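Local coordinates for protein adhesin LabA (Helicobacter pylori, PDB 6GMM) that probably recognises LacdiNAc-bearing glycans as a lectin-type adhesin of the gastric bacterium, and so probably helps it attach to the gastric mucosa, at residues L64-A69 / K143-S148; A68-W73 / K136-I141; Y131-K136 / A195-T200; V190-A195 / K250-A255. All blocks are in the same frame, centred on the assembly; numbering follows the deposited sequence.

In the fold
Four contacts tie helices 57-76, 128-145, 188-205 and 239-264 together. Contacts 1 and 2, with centres about 8 Å apart, join the same helices, 57-76 and 128-145: in contact 1 the Phe145 ring meets Leu66 and Asn67; in contact 2 the indole of Trp73 packs on the phenol of Tyr138. Contact 3 adds helix 188-205, which touches both of them; its centre lies about 7 Å from that of contact 2. Contact 4 carries helix 188-205 on to helix 239-264. All touching residues of contacts 1 and 2 are buried and aromatic groups dominate there. Contact 3 is partly buried, with Lys133 at the exposed border, whereas contact 4 is a small, aliphatic meeting of leucine and alanines nearest the centre of the chain.

Contact 1. Residues L64-A69 / K143-S148; sequences LALNAA and KAFGSS
Phe145 reaches from the last turn of helix 128-145 to Leu66 and Asn67 on helix 57-76. From its CB the ring extends far across the gap: the nearest CA atoms of the two segments, those of Leu66 and Phe145, stay 9.7 Å apart, and the outer ring carbons make the contact. CE1 lies 3.9 Å from Leu66 CB, which sits at the ring edge in the ring plane, while Leu66 CD1 reaches the same CE1. At the far end, CZ comes within 3.5 Å of Asn67 OD1, and CE2 lies 3.6 Å from that same oxygen. The Asn67 amide plane is inclined 44° to the ring, so the two flat groups do not stack. The chi1 of Phe145, -91°, lies off the staggered value near -60°, with the ring directed at helix 57-76. Beyond the segments, Ile152, Arg335 and Ala349 also touch the ring, and Asn67 OD1 accepts a hydrogen bond from Gly350 N. Gly146, the first residue after the helix, has positive phi. With no hydrogen bond between the segments, cohesion here is chiefly dispersion, and the oxygen at the ring carbons has its strong polar partner elsewhere.

Contact 2. Residues A68-W73 / K136-I141; sequences AAAGLW and KAYQII
Trp73 and Tyr138 form the aromatic centre of this contact, an offset edge-to-face pair. The edge of the indole is directed at the phenol face: the five-membered ring of Trp73 and the ring of Tyr138 have centroids 5.0 Å apart and planes inclined at 62°. The closest approach is Trp73 CD1 to Tyr138 CD1, at 3.4 Å. Trp73 NE1 stands over the phenol face, 4.0 Å above the plane and displaced toward the rim, so it is not centred on the pi cloud. Both residues place CG anti to the backbone N, which brings the two rings into the space between the helices.

Around this pair the contacts are mostly apolar: Ala70 CB approaches Tyr138 CE1 and Ile141 CG2, the latter at 4.4 Å, and Ala70 O lies at the edge of the phenol. The small alanine lies where the backbones come nearest, its CA 6.3 Å from that of Tyr138. Next outward, the Tyr138 hydroxyl is hydrogen-bonded to Gln74 NE2, a bond to the opposite helix 57-76 that probably helps fix the ring's position. Pro102 touches both aromatic side chains, and the Tyr131 ring meets the indole as well.

The segments 68-73 and 136-141 run at 127° to each other, their axes 10.5 Å apart at closest. Helix 188-205 packs on Ala69 and Ile141, helix 239-264 lies against Ala68 and Leu72, and strand 161-165 meets Ile140.

Contact 3. Residues Y131-K136 / A195-T200; sequences YAKINK and ASTIIT
Thr197 overlaps Lys133 through its methyl group: CG2 is 4.0 Å from Lys133 CG and 3.8 Å from the carbonyl oxygen of Lys133. The two side chains cross at about a right angle, and the lysine chain, bent at chi3 (-91°), carries its ammonium end away from the helix it has just met. The Thr197 hydroxyl turns back to its own helix instead, where OG1 gives a hydrogen bond to Glu193 O; this holds the side chain's rotation and presents CG2, anti to the backbone N, to Lys133.

One residue further along each helix, Ile134 and Ile198 meet in a reciprocal fashion. Ile134 CG1 lies 4.1 Å from Ile198 O, Ile198 CG1 lies at the same separation from Ile134 O, and the two CG2 methyls are 4.3 Å apart. The backbones nearly touch here, with the CA atoms of Ile134 and Ile198 only 4.8 Å apart, so the branched side chains lie alongside the other helix rather than between the two. Both isoleucines also pack on Trp73 of helix 57-76. Away from the interface, Thr200 OG1 donates to Ser196 O (2.7 Å) from above the carbonyl plane, and that oxygen also accepts from Thr200 N.

Close backbone approach of two crossing helices, with beta-branched Ile134, Thr197 and Ile198 at the meeting point, is consistent with the helical-bundle adhesion domain of the SabA family.

Contact 4. Residues V190-A195 / K250-A255; sequences VLLEQA and KNAAIA
Apolar contact between Leu192 and two alanines, Ala252 and Ala253, accounts for this interface. The leucine fork divides the work between its methyls: CD2 reaches Ala252 CB at 4.1 Å, while CD1 lies over the Ala253 backbone, 3.7 Å from its CA and 4.2 Å from its CB. CD1 also comes to 3.9 Å from Ala252 O, a van der Waals contact with the carbonyl. With CG anti to the carbonyl carbon (chi1 -75°), the leucine extends toward helix 239-264, and the small alanines let its methyls approach that backbone. The CA atoms of Leu192 and Ala253 are 6.7 Å apart.

No hydrogen bond links the two segments. Within 190-195, Gln194 NE2 reaches back to Val190 O at 3.2 Å, with a bent N-H···O angle of 139° and the donor 45° out of the carbonyl plane; the same oxygen also takes the backbone N of Gln194.

Helix 188-205 also meets helices 57-76 and 128-145: Leu192 touches Ala65 of the former, and Gln194 packs on Ala137, Ile140 and Ile141 of the latter. On helix 239-264, Asn251 is hydrogen-bonded to Arg303 and Asp310 of helix 287-311.

Contact 1. Residues L64-A69 / K143-S148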
# COMPACT_ATOMS: atom_id res chain seq x y z
N LEU A 64 -9.31 -3.91 -1.69
CA LEU A 64 -9.03 -4.47 -3.03
C LEU A 64 -8.29 -5.77 -2.94
O LEU A 64 -8.62 -6.66 -3.69
CB LEU A 64 -8.25 -3.48 -3.93
CG LEU A 64 -8.15 -3.85 -5.43
CD1 LEU A 64 -9.49 -4.08 -6.04
CD2 LEU A 64 -7.35 -2.78 -6.21
N ALA A 65 -7.31 -5.90 -2.03
CA ALA A 65 -6.60 -7.18 -1.88
C ALA A 65 -7.58 -8.28 -1.50
O ALA A 65 -7.52 -9.35 -2.10
CB ALA A 65 -5.49 -7.07 -0.83
N LEU A 66 -8.54 -8.01 -0.58
CA LEU A 66 -9.52 -9.04 -0.15
C LEU A 66 -10.49 -9.44 -1.27
O LEU A 66 -10.58 -10.63 -1.61
CB LEU A 66 -10.27 -8.59 1.12
CG LEU A 66 -9.42 -8.20 2.34
CD1 LEU A 66 -10.27 -7.70 3.46
CD2 LEU A 66 -8.52 -9.35 2.81
N ASN A 67 -11.17 -8.46 -1.88
CA ASN A 67 -12.08 -8.68 -3.00
C ASN A 67 -11.33 -9.35 -4.14
O ASN A 67 -11.89 -10.21 -4.81
CB ASN A 67 -12.65 -7.35 -3.48
CG ASN A 67 -13.68 -6.76 -2.55
OD1 ASN A 67 -14.50 -7.46 -1.97
ND2 ASN A 67 -13.65 -5.45 -2.39
N ALA A 68 -10.08 -9.00 -4.37
CA ALA A 68 -9.39 -9.68 -5.47
C ALA A 68 -9.02 -11.13 -5.11
O ALA A 68 -9.07 -11.98 -5.99
CB ALA A 68 -8.18 -8.88 -5.93
N ALA A 69 -8.76 -11.43 -3.81
CA ALA A 69 -8.45 -12.83 -3.46
C ALA A 69 -9.72 -13.70 -3.51
O ALA A 69 -9.70 -14.76 -4.13
CB ALA A 69 -7.79 -12.92 -2.11
N LYS A 143 -17.72 -13.58 5.92
CA LYS A 143 -18.38 -13.17 7.19
C LYS A 143 -17.84 -11.84 7.71
O LYS A 143 -18.60 -11.07 8.29
CB LYS A 143 -18.31 -14.26 8.28
CG LYS A 143 -18.91 -15.62 7.88
CD LYS A 143 -20.44 -15.66 7.80
CE LYS A 143 -20.98 -17.00 7.33
NZ LYS A 143 -20.66 -17.30 5.90
N ALA A 144 -16.56 -11.55 7.47
CA ALA A 144 -15.99 -10.28 7.94
C ALA A 144 -16.60 -9.07 7.22
O ALA A 144 -16.72 -8.00 7.84
CB ALA A 144 -14.50 -10.27 7.76
N PHE A 145 -16.95 -9.23 5.93
CA PHE A 145 -17.56 -8.15 5.15
C PHE A 145 -19.01 -7.96 5.56
O PHE A 145 -19.53 -6.86 5.44
CB PHE A 145 -17.50 -8.47 3.64
CG PHE A 145 -16.28 -7.95 2.92
CD1 PHE A 145 -15.08 -8.65 2.97
CD2 PHE A 145 -16.35 -6.82 2.13
CE1 PHE A 145 -13.97 -8.21 2.25
CE2 PHE A 145 -15.25 -6.41 1.38
CZ PHE A 145 -14.06 -7.09 1.47
N GLY A 146 -19.67 -9.04 5.99
CA GLY A 146 -21.07 -9.01 6.41
C GLY A 146 -22.06 -8.86 5.26
O GLY A 146 -21.66 -8.78 4.09
N SER A 147 -23.36 -8.80 5.60
CA SER A 147 -24.41 -8.69 4.58
C SER A 147 -24.33 -7.40 3.77
O SER A 147 -24.54 -7.43 2.56
CB SER A 147 -25.80 -8.90 5.20
OG SER A 147 -26.59 -7.72 5.27
N SER A 148 -23.95 -6.30 4.42
CA SER A 148 -23.81 -4.97 3.83
C SER A 148 -22.51 -4.79 3.01
O SER A 148 -22.39 -3.84 2.22
CB SER A 148 -23.84 -3.92 4.94
OG SER A 148 -22.74 -4.12 5.82

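Contact 2. Residues A68-W73 / K136-I141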
# COMPACT_ATOMS: atom_id res chain seq x y z
N ALA A 68 -10.08 -9.00 -4.37
CA ALA A 68 -9.39 -9.68 -5.47
C ALA A 68 -9.02 -11.13 -5.11
O ALA A 68 -9.07 -11.98 -5.99
CB ALA A 68 -8.18 -8.88 -5.93
N ALA A 69 -8.76 -11.43 -3.81
CA ALA A 69 -8.45 -12.83 -3.46
C ALA A 69 -9.72 -13.70 -3.51
O ALA A 69 -9.70 -14.76 -4.13
CB ALA A 69 -7.79 -12.92 -2.11
N ALA A 70 -10.83 -13.20 -2.93
CA ALA A 70 -12.13 -13.88 -2.93
C ALA A 70 -12.66 -13.99 -4.37
O ALA A 70 -13.18 -15.04 -4.74
CB ALA A 70 -13.12 -13.14 -2.05
N GLY A 71 -12.52 -12.94 -5.14
CA GLY A 71 -12.97 -12.89 -6.53
C GLY A 71 -12.30 -13.93 -7.42
O GLY A 71 -12.99 -14.54 -8.24
N LEU A 72 -10.96 -14.15 -7.28
CA LEU A 72 -10.28 -15.16 -8.12
C LEU A 72 -10.92 -16.52 -7.82
O LEU A 72 -11.38 -17.18 -8.75
CB LEU A 72 -8.74 -15.22 -7.93
CG LEU A 72 -7.95 -16.17 -8.89
CD1 LEU A 72 -7.88 -15.62 -10.30
CD2 LEU A 72 -6.52 -16.41 -8.39
N TRP A 73 -11.04 -16.86 -6.52
CA TRP A 73 -11.64 -18.09 -6.05
C TRP A 73 -13.05 -18.23 -6.56
O TRP A 73 -13.38 -19.28 -7.11
CB TRP A 73 -11.59 -18.16 -4.53
CG TRP A 73 -12.24 -19.39 -3.95
CD1 TRP A 73 -13.32 -19.42 -3.12
CD2 TRP A 73 -11.87 -20.76 -4.18
NE1 TRP A 73 -13.61 -20.72 -2.77
CE2 TRP A 73 -12.73 -21.56 -3.40
CE3 TRP A 73 -10.82 -21.38 -4.88
CZ2 TRP A 73 -12.64 -22.96 -3.38
CZ3 TRP A 73 -10.72 -22.76 -4.85
CH2 TRP A 73 -11.64 -23.54 -4.13
N LYS A 136 -12.27 -22.34 4.28
CA LYS A 136 -12.31 -21.76 5.62
C LYS A 136 -11.90 -20.31 5.51
O LYS A 136 -12.59 -19.44 6.03
CB LYS A 136 -11.40 -22.53 6.61
CG LYS A 136 -11.44 -22.01 8.04
CD LYS A 136 -10.75 -22.98 8.99
CE LYS A 136 -10.66 -22.45 10.40
NZ LYS A 136 -10.27 -23.51 11.36
N ALA A 137 -10.80 -20.07 4.78
CA ALA A 137 -10.28 -18.74 4.53
C ALA A 137 -11.35 -17.88 3.84
O ALA A 137 -11.64 -16.78 4.32
CB ALA A 137 -9.04 -18.83 3.67
N TYR A 138 -11.98 -18.40 2.76
CA TYR A 138 -13.02 -17.70 2.01
C TYR A 138 -14.22 -17.33 2.91
O TYR A 138 -14.72 -16.21 2.85
CB TYR A 138 -13.47 -18.58 0.82
CG TYR A 138 -14.68 -18.06 0.06
CD1 TYR A 138 -14.54 -17.11 -0.95
CD2 TYR A 138 -15.95 -18.54 0.33
CE1 TYR A 138 -15.64 -16.67 -1.69
CE2 TYR A 138 -17.06 -18.09 -0.38
CZ TYR A 138 -16.90 -17.17 -1.40
OH TYR A 138 -17.99 -16.74 -2.10
N GLN A 139 -14.65 -18.28 3.77
CA GLN A 139 -15.79 -18.06 4.66
C GLN A 139 -15.52 -16.99 5.67
O GLN A 139 -16.43 -16.22 5.94
CB GLN A 139 -16.30 -19.36 5.33
CG GLN A 139 -16.78 -20.45 4.39
CD GLN A 139 -17.92 -20.09 3.48
OE1 GLN A 139 -18.79 -19.26 3.80
NE2 GLN A 139 -17.96 -20.74 2.32
N ILE A 140 -14.27 -16.88 6.18
CA ILE A 140 -13.90 -15.82 7.14
C ILE A 140 -13.98 -14.45 6.47
O ILE A 140 -14.51 -13.50 7.06
CB ILE A 140 -12.55 -16.07 7.87
CG1 ILE A 140 -12.68 -17.29 8.83
CG2 ILE A 140 -12.14 -14.83 8.66
CD1 ILE A 140 -11.33 -17.94 9.41
N ILE A 141 -13.43 -14.34 5.23
CA ILE A 141 -13.47 -13.11 4.45
C ILE A 141 -14.91 -12.68 4.24
O ILE A 141 -15.25 -11.54 4.53
CB ILE A 141 -12.70 -13.24 3.11
CG1 ILE A 141 -11.19 -13.46 3.38
CG2 ILE A 141 -12.94 -11.98 2.24
CD1 ILE A 141 -10.34 -13.80 2.18

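Contact 3. Residues Y131-K136 / A195-T200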
# COMPACT_ATOMS: atom_id res chain seq x y z
N TYR A 131 -9.29 -28.12 -0.15
CA TYR A 131 -10.55 -27.43 -0.40
C TYR A 131 -11.01 -26.84 0.93
O TYR A 131 -11.31 -25.65 0.98
CB TYR A 131 -11.62 -28.33 -1.06
CG TYR A 131 -12.79 -27.50 -1.55
CD1 TYR A 131 -13.73 -26.98 -0.67
CD2 TYR A 131 -12.90 -27.15 -2.90
CE1 TYR A 131 -14.76 -26.16 -1.10
CE2 TYR A 131 -13.93 -26.34 -3.35
CZ TYR A 131 -14.85 -25.83 -2.44
OH TYR A 131 -15.84 -24.97 -2.86
N ALA A 132 -10.93 -27.64 2.01
CA ALA A 132 -11.32 -27.23 3.36
C ALA A 132 -10.56 -25.98 3.79
O ALA A 132 -11.18 -25.04 4.31
CB ALA A 132 -11.10 -28.39 4.35
N LYS A 133 -9.22 -25.95 3.52
CA LYS A 133 -8.28 -24.86 3.83
C LYS A 133 -8.70 -23.56 3.13
O LYS A 133 -8.88 -22.53 3.79
CB LYS A 133 -6.86 -25.26 3.37
CG LYS A 133 -5.74 -24.58 4.12
CD LYS A 133 -4.35 -25.05 3.65
CE LYS A 133 -3.82 -26.22 4.44
NZ LYS A 133 -2.60 -26.81 3.81
N ILE A 134 -8.82 -23.60 1.79
CA ILE A 134 -9.24 -22.47 0.96
C ILE A 134 -10.66 -22.02 1.38
O ILE A 134 -10.88 -20.84 1.62
CB ILE A 134 -9.19 -22.83 -0.55
CG1 ILE A 134 -7.77 -23.19 -1.01
CG2 ILE A 134 -9.82 -21.70 -1.39
CD1 ILE A 134 -7.62 -23.69 -2.47
N ASN A 135 -11.60 -22.97 1.51
CA ASN A 135 -12.98 -22.66 1.92
C ASN A 135 -13.07 -21.91 3.26
O ASN A 135 -13.89 -20.99 3.36
CB ASN A 135 -13.87 -23.90 2.00
CG ASN A 135 -15.30 -23.55 2.32
OD1 ASN A 135 -15.99 -22.86 1.54
ND2 ASN A 135 -15.74 -23.90 3.56
N LYS A 136 -12.27 -22.34 4.28
CA LYS A 136 -12.31 -21.76 5.62
C LYS A 136 -11.90 -20.31 5.51
O LYS A 136 -12.59 -19.44 6.03
CB LYS A 136 -11.40 -22.53 6.61
CG LYS A 136 -11.44 -22.01 8.04
CD LYS A 136 -10.75 -22.98 8.99
CE LYS A 136 -10.66 -22.45 10.40
NZ LYS A 136 -10.27 -23.51 11.36
N ALA A 195 -6.72 -14.13 2.94
CA ALA A 195 -6.55 -13.87 1.51
C ALA A 195 -5.30 -14.60 1.02
O ALA A 195 -5.31 -15.10 -0.10
CB ALA A 195 -6.41 -12.38 1.28
N SER A 196 -4.23 -14.67 1.85
CA SER A 196 -2.99 -15.33 1.44
C SER A 196 -3.15 -16.82 1.39
O SER A 196 -2.59 -17.45 0.50
CB SER A 196 -1.82 -14.95 2.35
OG SER A 196 -0.61 -15.45 1.81
N THR A 197 -3.96 -17.39 2.31
CA THR A 197 -4.25 -18.81 2.36
C THR A 197 -4.93 -19.24 1.07
O THR A 197 -4.55 -20.29 0.52
CB THR A 197 -5.09 -19.14 3.59
OG1 THR A 197 -4.29 -18.93 4.75
CG2 THR A 197 -5.59 -20.60 3.58
N ILE A 198 -5.93 -18.48 0.60
CA ILE A 198 -6.63 -18.78 -0.65
C ILE A 198 -5.62 -18.95 -1.81
O ILE A 198 -5.53 -20.03 -2.33
CB ILE A 198 -7.68 -17.70 -1.00
CG1 ILE A 198 -8.86 -17.70 0.01
CG2 ILE A 198 -8.17 -17.88 -2.46
CD1 ILE A 198 -9.81 -16.53 -0.16
N ILE A 199 -4.85 -17.90 -2.12
CA ILE A 199 -3.90 -17.81 -3.23
C ILE A 199 -2.72 -18.76 -3.05
O ILE A 199 -2.39 -19.48 -3.99
CB ILE A 199 -3.46 -16.34 -3.52
CG1 ILE A 199 -4.67 -15.35 -3.46
CG2 ILE A 199 -2.73 -16.21 -4.86
CD1 ILE A 199 -5.74 -15.44 -4.62
N THR A 200 -2.10 -18.77 -1.85
CA THR A 200 -0.96 -19.67 -1.59
C THR A 200 -1.39 -21.13 -1.78
O THR A 200 -0.70 -21.83 -2.54
CB THR A 200 -0.29 -19.37 -0.25
OG1 THR A 200 0.00 -17.97 -0.21
CG2 THR A 200 1.01 -20.14 -0.07

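Contact 4. Residues V190-A195 / K250-A255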
# COMPACT_ATOMS: atom_id res chain seq x y z
N VAL A 190 -5.68 -10.40 10.15
CA VAL A 190 -6.35 -11.71 10.04
C VAL A 190 -6.86 -11.92 8.61
O VAL A 190 -6.56 -12.94 7.99
CB VAL A 190 -7.48 -11.83 11.09
CG1 VAL A 190 -8.35 -13.06 10.88
CG2 VAL A 190 -6.91 -11.80 12.50
N LEU A 191 -7.63 -10.95 8.08
CA LEU A 191 -8.22 -11.01 6.74
C LEU A 191 -7.20 -11.13 5.64
O LEU A 191 -7.38 -11.97 4.75
CB LEU A 191 -9.17 -9.84 6.50
CG LEU A 191 -10.33 -9.78 7.51
CD1 LEU A 191 -11.16 -8.56 7.31
CD2 LEU A 191 -11.15 -11.07 7.49
N LEU A 192 -6.10 -10.37 5.70
CA LEU A 192 -5.04 -10.49 4.70
C LEU A 192 -4.36 -11.85 4.74
O LEU A 192 -3.92 -12.34 3.70
CB LEU A 192 -4.02 -9.35 4.84
CG LEU A 192 -4.52 -8.01 4.31
CD1 LEU A 192 -3.65 -6.91 4.79
CD2 LEU A 192 -4.62 -7.99 2.76
N GLU A 193 -4.31 -12.49 5.93
CA GLU A 193 -3.76 -13.83 6.08
C GLU A 193 -4.70 -14.83 5.38
O GLU A 193 -4.23 -15.72 4.65
CB GLU A 193 -3.55 -14.18 7.57
CG GLU A 193 -3.16 -15.64 7.82
CD GLU A 193 -1.93 -16.16 7.09
OE1 GLU A 193 -0.90 -15.44 7.06
OE2 GLU A 193 -1.98 -17.29 6.56
N GLN A 194 -6.04 -14.63 5.57
CA GLN A 194 -7.08 -15.45 4.96
C GLN A 194 -6.93 -15.35 3.45
O GLN A 194 -6.93 -16.38 2.77
CB GLN A 194 -8.50 -14.99 5.37
CG GLN A 194 -8.90 -15.20 6.83
CD GLN A 194 -8.17 -16.34 7.49
OE1 GLN A 194 -8.26 -17.51 7.09
NE2 GLN A 194 -7.42 -16.00 8.51
N ALA A 195 -6.72 -14.13 2.94
CA ALA A 195 -6.55 -13.87 1.51
C ALA A 195 -5.30 -14.60 1.02
O ALA A 195 -5.31 -15.10 -0.10
CB ALA A 195 -6.41 -12.38 1.28
N LYS A 250 0.82 -8.61 -0.14
CA LYS A 250 2.09 -8.29 0.48
C LYS A 250 2.20 -6.78 0.77
O LYS A 250 2.47 -6.39 1.91
CB LYS A 250 3.26 -8.86 -0.36
CG LYS A 250 4.60 -8.18 -0.11
CD LYS A 250 5.77 -8.90 -0.80
CE LYS A 250 7.10 -8.21 -0.56
NZ LYS A 250 8.26 -9.12 -0.81
N ASN A 251 1.88 -5.95 -0.23
CA ASN A 251 1.88 -4.49 -0.11
C ASN A 251 0.82 -3.97 0.87
O ASN A 251 1.16 -3.21 1.76
CB ASN A 251 1.77 -3.84 -1.49
CG ASN A 251 3.07 -3.85 -2.27
OD1 ASN A 251 4.11 -3.41 -1.80
ND2 ASN A 251 3.05 -4.35 -3.51
N ALA A 252 -0.44 -4.41 0.77
CA ALA A 252 -1.49 -3.98 1.73
C ALA A 252 -1.14 -4.41 3.19
O ALA A 252 -1.55 -3.73 4.13
CB ALA A 252 -2.84 -4.57 1.34
N ALA A 253 -0.43 -5.55 3.37
CA ALA A 253 -0.02 -6.05 4.70
C ALA A 253 1.03 -5.12 5.27
O ALA A 253 0.99 -4.81 6.47
CB ALA A 253 0.52 -7.47 4.61
N ILE A 254 1.93 -4.60 4.40
CA ILE A 254 2.96 -3.63 4.82
C ILE A 254 2.23 -2.35 5.33
O ILE A 254 2.54 -1.88 6.43
CB ILE A 254 4.04 -3.36 3.72
CG1 ILE A 254 4.86 -4.66 3.45
CG2 ILE A 254 4.99 -2.21 4.16
CD1 ILE A 254 6.08 -4.55 2.29
N ALA A 255 1.19 -1.89 4.60
CA ALA A 255 0.41 -0.69 4.99
C ALA A 255 -0.25 -0.87 6.36
O ALA A 255 -0.39 0.09 7.10
CB ALA A 255 -0.65 -0.39 3.94